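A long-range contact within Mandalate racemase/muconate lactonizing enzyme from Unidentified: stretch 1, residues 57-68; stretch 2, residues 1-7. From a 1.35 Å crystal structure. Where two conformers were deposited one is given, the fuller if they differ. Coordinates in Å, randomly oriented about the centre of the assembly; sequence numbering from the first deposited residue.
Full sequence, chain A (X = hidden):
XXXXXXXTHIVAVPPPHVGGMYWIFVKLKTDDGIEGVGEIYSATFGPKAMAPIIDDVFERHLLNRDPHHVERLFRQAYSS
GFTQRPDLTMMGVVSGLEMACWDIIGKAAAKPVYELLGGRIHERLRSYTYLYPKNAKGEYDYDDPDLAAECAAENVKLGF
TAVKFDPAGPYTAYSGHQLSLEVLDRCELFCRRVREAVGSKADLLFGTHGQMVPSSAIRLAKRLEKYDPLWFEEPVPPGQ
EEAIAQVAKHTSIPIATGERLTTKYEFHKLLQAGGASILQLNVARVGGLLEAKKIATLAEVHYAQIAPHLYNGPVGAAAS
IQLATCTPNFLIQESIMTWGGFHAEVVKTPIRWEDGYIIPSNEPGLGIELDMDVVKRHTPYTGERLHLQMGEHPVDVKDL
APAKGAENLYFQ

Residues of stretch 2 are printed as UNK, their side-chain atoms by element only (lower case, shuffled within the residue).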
# COMPACT_ATOMS: atom_id res chain seq x y z
N VAL A 57 15.20 -38.99 -12.02
CA VAL A 57 14.07 -38.19 -12.47
C VAL A 57 13.40 -38.86 -13.67
O VAL A 57 12.17 -38.95 -13.74
CB VAL A 57 14.52 -36.77 -12.86
CG1 VAL A 57 13.35 -35.96 -13.41
CG2 VAL A 57 15.15 -36.06 -11.66
N PHE A 58 14.21 -39.33 -14.60
CA PHE A 58 13.69 -39.99 -15.79
C PHE A 58 12.86 -41.23 -15.43
O PHE A 58 11.73 -41.39 -15.89
CB PHE A 58 14.82 -40.38 -16.73
CG PHE A 58 14.37 -41.20 -17.89
CD1 PHE A 58 13.70 -40.60 -18.95
CD2 PHE A 58 14.60 -42.57 -17.94
CE1 PHE A 58 13.26 -41.35 -20.02
CE2 PHE A 58 14.17 -43.32 -19.02
CZ PHE A 58 13.50 -42.71 -20.06
N GLU A 59 13.42 -42.09 -14.59
CA GLU A 59 12.74 -43.32 -14.22
C GLU A 59 11.40 -43.04 -13.52
O GLU A 59 10.40 -43.68 -13.84
CB GLU A 59 13.63 -44.17 -13.32
CG GLU A 59 14.83 -44.77 -14.05
CD GLU A 59 15.89 -45.29 -13.10
OE1 GLU A 59 15.68 -45.21 -11.87
OE2 GLU A 59 16.93 -45.77 -13.59
N ARG A 60 11.38 -42.08 -12.60
CA ARG A 60 10.18 -41.82 -11.82
C ARG A 60 9.12 -41.07 -12.59
O ARG A 60 7.93 -41.32 -12.40
CB ARG A 60 10.51 -41.04 -10.54
CG ARG A 60 11.38 -41.80 -9.57
CD ARG A 60 11.70 -40.97 -8.34
NE ARG A 60 12.82 -41.60 -7.65
CZ ARG A 60 12.70 -42.66 -6.86
NH1 ARG A 60 11.50 -43.18 -6.61
NH2 ARG A 60 13.78 -43.18 -6.30
N HIS A 61 9.53 -40.14 -13.45
CA HIS A 61 8.60 -39.13 -13.94
C HIS A 61 8.40 -39.09 -15.46
O HIS A 61 7.54 -38.35 -15.93
CB HIS A 61 8.99 -37.73 -13.43
CG HIS A 61 9.13 -37.66 -11.94
ND1 HIS A 61 8.10 -37.95 -11.07
CD2 HIS A 61 10.20 -37.33 -11.16
CE1 HIS A 61 8.51 -37.80 -9.83
NE2 HIS A 61 9.78 -37.43 -9.85
N LEU A 62 9.18 -39.85 -16.23
CA LEU A 62 9.07 -39.77 -17.69
C LEU A 62 9.06 -41.12 -18.41
O LEU A 62 8.39 -41.27 -19.43
CB LEU A 62 10.15 -38.87 -18.30
CG LEU A 62 10.05 -38.58 -19.80
CD1 LEU A 62 8.66 -38.03 -20.17
CD2 LEU A 62 11.14 -37.63 -20.25
N LEU A 63 9.82 -42.08 -17.90
CA LEU A 63 9.87 -43.40 -18.53
C LEU A 63 8.47 -43.95 -18.78
O LEU A 63 7.62 -43.95 -17.88
CB LEU A 63 10.68 -44.38 -17.67
CG LEU A 63 10.71 -45.83 -18.16
CD1 LEU A 63 11.39 -45.96 -19.53
CD2 LEU A 63 11.40 -46.74 -17.15
N ASN A 64 8.23 -44.36 -20.03
CA ASN A 64 6.96 -44.94 -20.48
C ASN A 64 5.79 -43.97 -20.60
O ASN A 64 4.64 -44.39 -20.73
CB ASN A 64 6.59 -46.19 -19.68
CG ASN A 64 7.53 -47.34 -19.96
OD1 ASN A 64 7.94 -47.54 -21.10
ND2 ASN A 64 7.88 -48.08 -18.93
N ARG A 65 6.09 -42.67 -20.58
CA ARG A 65 5.06 -41.64 -20.73
C ARG A 65 5.06 -41.04 -22.14
O ARG A 65 6.07 -41.09 -22.85
CB ARG A 65 5.27 -40.52 -19.69
CG ARG A 65 5.19 -40.98 -18.25
CD ARG A 65 3.79 -41.45 -17.86
NE ARG A 65 3.79 -41.98 -16.50
CZ ARG A 65 2.74 -42.52 -15.90
NH1 ARG A 65 1.57 -42.58 -16.53
NH2 ARG A 65 2.85 -42.98 -14.67
N ASP A 66 3.93 -40.46 -22.53
CA ASP A 66 3.80 -39.82 -23.83
C ASP A 66 4.58 -38.50 -23.83
O ASP A 66 4.36 -37.65 -22.97
CB ASP A 66 2.31 -39.55 -24.08
CG ASP A 66 2.00 -39.14 -25.50
OD1 ASP A 66 2.81 -38.40 -26.11
OD2 ASP A 66 0.94 -39.55 -26.01
N PRO A 67 5.48 -38.30 -24.81
CA PRO A 67 6.23 -37.04 -24.86
C PRO A 67 5.36 -35.79 -25.02
O PRO A 67 5.82 -34.70 -24.67
CB PRO A 67 7.14 -37.21 -26.09
CG PRO A 67 6.45 -38.24 -26.93
CD PRO A 67 5.84 -39.19 -25.94
N HIS A 68 4.14 -35.94 -25.53
CA HIS A 68 3.26 -34.78 -25.65
C HIS A 68 2.80 -34.22 -24.31
O HIS A 68 2.32 -33.09 -24.23
CB HIS A 68 2.03 -35.11 -26.51
CG HIS A 68 2.36 -35.37 -27.94
ND1 HIS A 68 2.76 -36.61 -28.40
CD2 HIS A 68 2.35 -34.55 -29.03
CE1 HIS A 68 2.99 -36.54 -29.70
NE2 HIS A 68 2.75 -35.31 -30.10
N UNK A 1 2.36 -43.43 -28.59
CA UNK A 1 3.74 -42.99 -28.54
C UNK A 1 4.23 -42.79 -27.12
O UNK A 1 3.59 -42.10 -26.34
c UNK A 1 6.78 -40.94 -31.34
c UNK A 1 5.27 -41.16 -29.16
c UNK A 1 3.87 -41.66 -29.24
s UNK A 1 6.15 -42.23 -30.26
N UNK A 2 5.39 -43.37 -26.79
CA UNK A 2 5.93 -43.18 -25.45
C UNK A 2 7.46 -43.18 -25.40
O UNK A 2 8.12 -43.76 -26.26
c UNK A 2 5.25 -46.65 -23.82
c UNK A 2 5.38 -44.24 -24.49
c UNK A 2 5.95 -45.63 -24.71
c UNK A 2 5.88 -48.03 -23.97
n UNK A 2 5.37 -48.99 -22.95
N UNK A 3 8.01 -42.51 -24.39
CA UNK A 3 9.46 -42.47 -24.19
C UNK A 3 9.90 -43.77 -23.55
O UNK A 3 9.37 -44.16 -22.50
c UNK A 3 9.41 -39.98 -23.84
c UNK A 3 10.00 -39.65 -25.19
c UNK A 3 9.87 -41.32 -23.27
c UNK A 3 11.38 -41.32 -23.05
N UNK A 4 10.87 -44.45 -24.15
CA UNK A 4 11.30 -45.74 -23.62
C UNK A 4 12.74 -45.77 -23.13
O UNK A 4 13.14 -46.71 -22.44
c UNK A 4 11.07 -46.89 -24.63
c UNK A 4 11.88 -46.68 -25.91
c UNK A 4 9.59 -47.04 -24.95
N UNK A 5 13.53 -44.76 -23.48
CA UNK A 5 14.94 -44.77 -23.07
C UNK A 5 15.57 -43.39 -23.01
O UNK A 5 15.12 -42.45 -23.67
o UNK A 5 15.83 -45.15 -25.29
c UNK A 5 15.76 -45.67 -23.99
N UNK A 6 16.64 -43.31 -22.22
CA UNK A 6 17.40 -42.10 -22.00
C UNK A 6 18.89 -42.41 -22.10
O UNK A 6 19.34 -43.45 -21.61
c UNK A 6 18.13 -39.28 -20.61
c UNK A 6 18.13 -40.60 -18.48
c UNK A 6 18.21 -40.66 -20.00
c UNK A 6 17.12 -41.56 -20.59
N UNK A 7 19.64 -41.50 -22.72
CA UNK A 7 21.09 -41.48 -22.61
C UNK A 7 21.51 -40.11 -22.12
O UNK A 7 21.00 -39.10 -22.60
o UNK A 7 22.86 -42.12 -26.39
c UNK A 7 21.75 -41.70 -23.98
o UNK A 7 22.01 -44.12 -26.71
c UNK A 7 21.52 -43.03 -24.63
c UNK A 7 22.18 -43.10 -26.01
O HOH W 1 0.32 -41.71 -27.67

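Position 1 carries four side-chain atoms in an unbranched line, two carbons, a sulfur and a terminal carbon. The second carbon lies 3.8 Å from CD of Pro67, and the backbone O of position 1 accepts a CA-H...O contact from CA of Asp66 at 3.4 Å. A thioether within an unbranched chain identifies Met1. Its backbone N also donates to a water, 2.8 Å from N to the water O, which in turn donates to OD2 of Asp66, again at 2.8 Å.

At position 2, four carbons run in a row and end in a nitrogen, which lies 3.5 Å from OD1 of Asn64. This long chain with a terminal amine is Lys2, extended beyond a p chi1. Its CA sits 3.3 Å from O of Arg65 in a second CA-H...O contact.

Position 3 has four carbons, forked at the first, with one arm two carbons long; the one-carbon arm meets the edge of the Phe58 ring, 3.6 Å from CE1. This is the branching of isoleucine, hence Ile3. Its CD1 lies 3.9 Å from CB of Pro67 and CG1 4.2 Å from CD1 of Leu62.

Position 4 has three carbons, one bearing the other two, and its CB points away from stretch 1, while its backbone O lies 3.5 Å from CD1 of Leu63. The short symmetrical fork gives Val4.

One carbon followed by one oxygen makes up the side chain at position 5, which also points away; contact here comes through the backbone, with C of position 5 3.7 Å from CZ of Phe58. This is Ser5.

Position 6 again has four carbons, but forked at the second, and its CB points toward stretch 1. CB stands over the face of the Phe58 ring, 3.6 Å from the centroid and almost on the ring normal, in a CH-pi contact. That pattern denotes Leu6, whose CD2 lies 3.8 Å from CB of Phe58.

Position 7 has two carbons leading to a carboxylate and does not reach stretch 1; it is Glu7.

The contact combines backbone pairing with apolar packing. Ile3 N donates to O of Arg65 at 2.9 Å, and N of Asn64 donates to O of Ile3 at 2.7 Å, so both polar backbone atoms of Ile3 are engaged by the segment around the type II turn from Leu62 to Arg65. Ahead of the turn, the helix 57-61, running nearly antiparallel to the strand, presents Phe58 to it, its ring contacting Ile3 at the edge and Leu6 over one face.

Stretch 2, residues 1-7: MKIVSLE
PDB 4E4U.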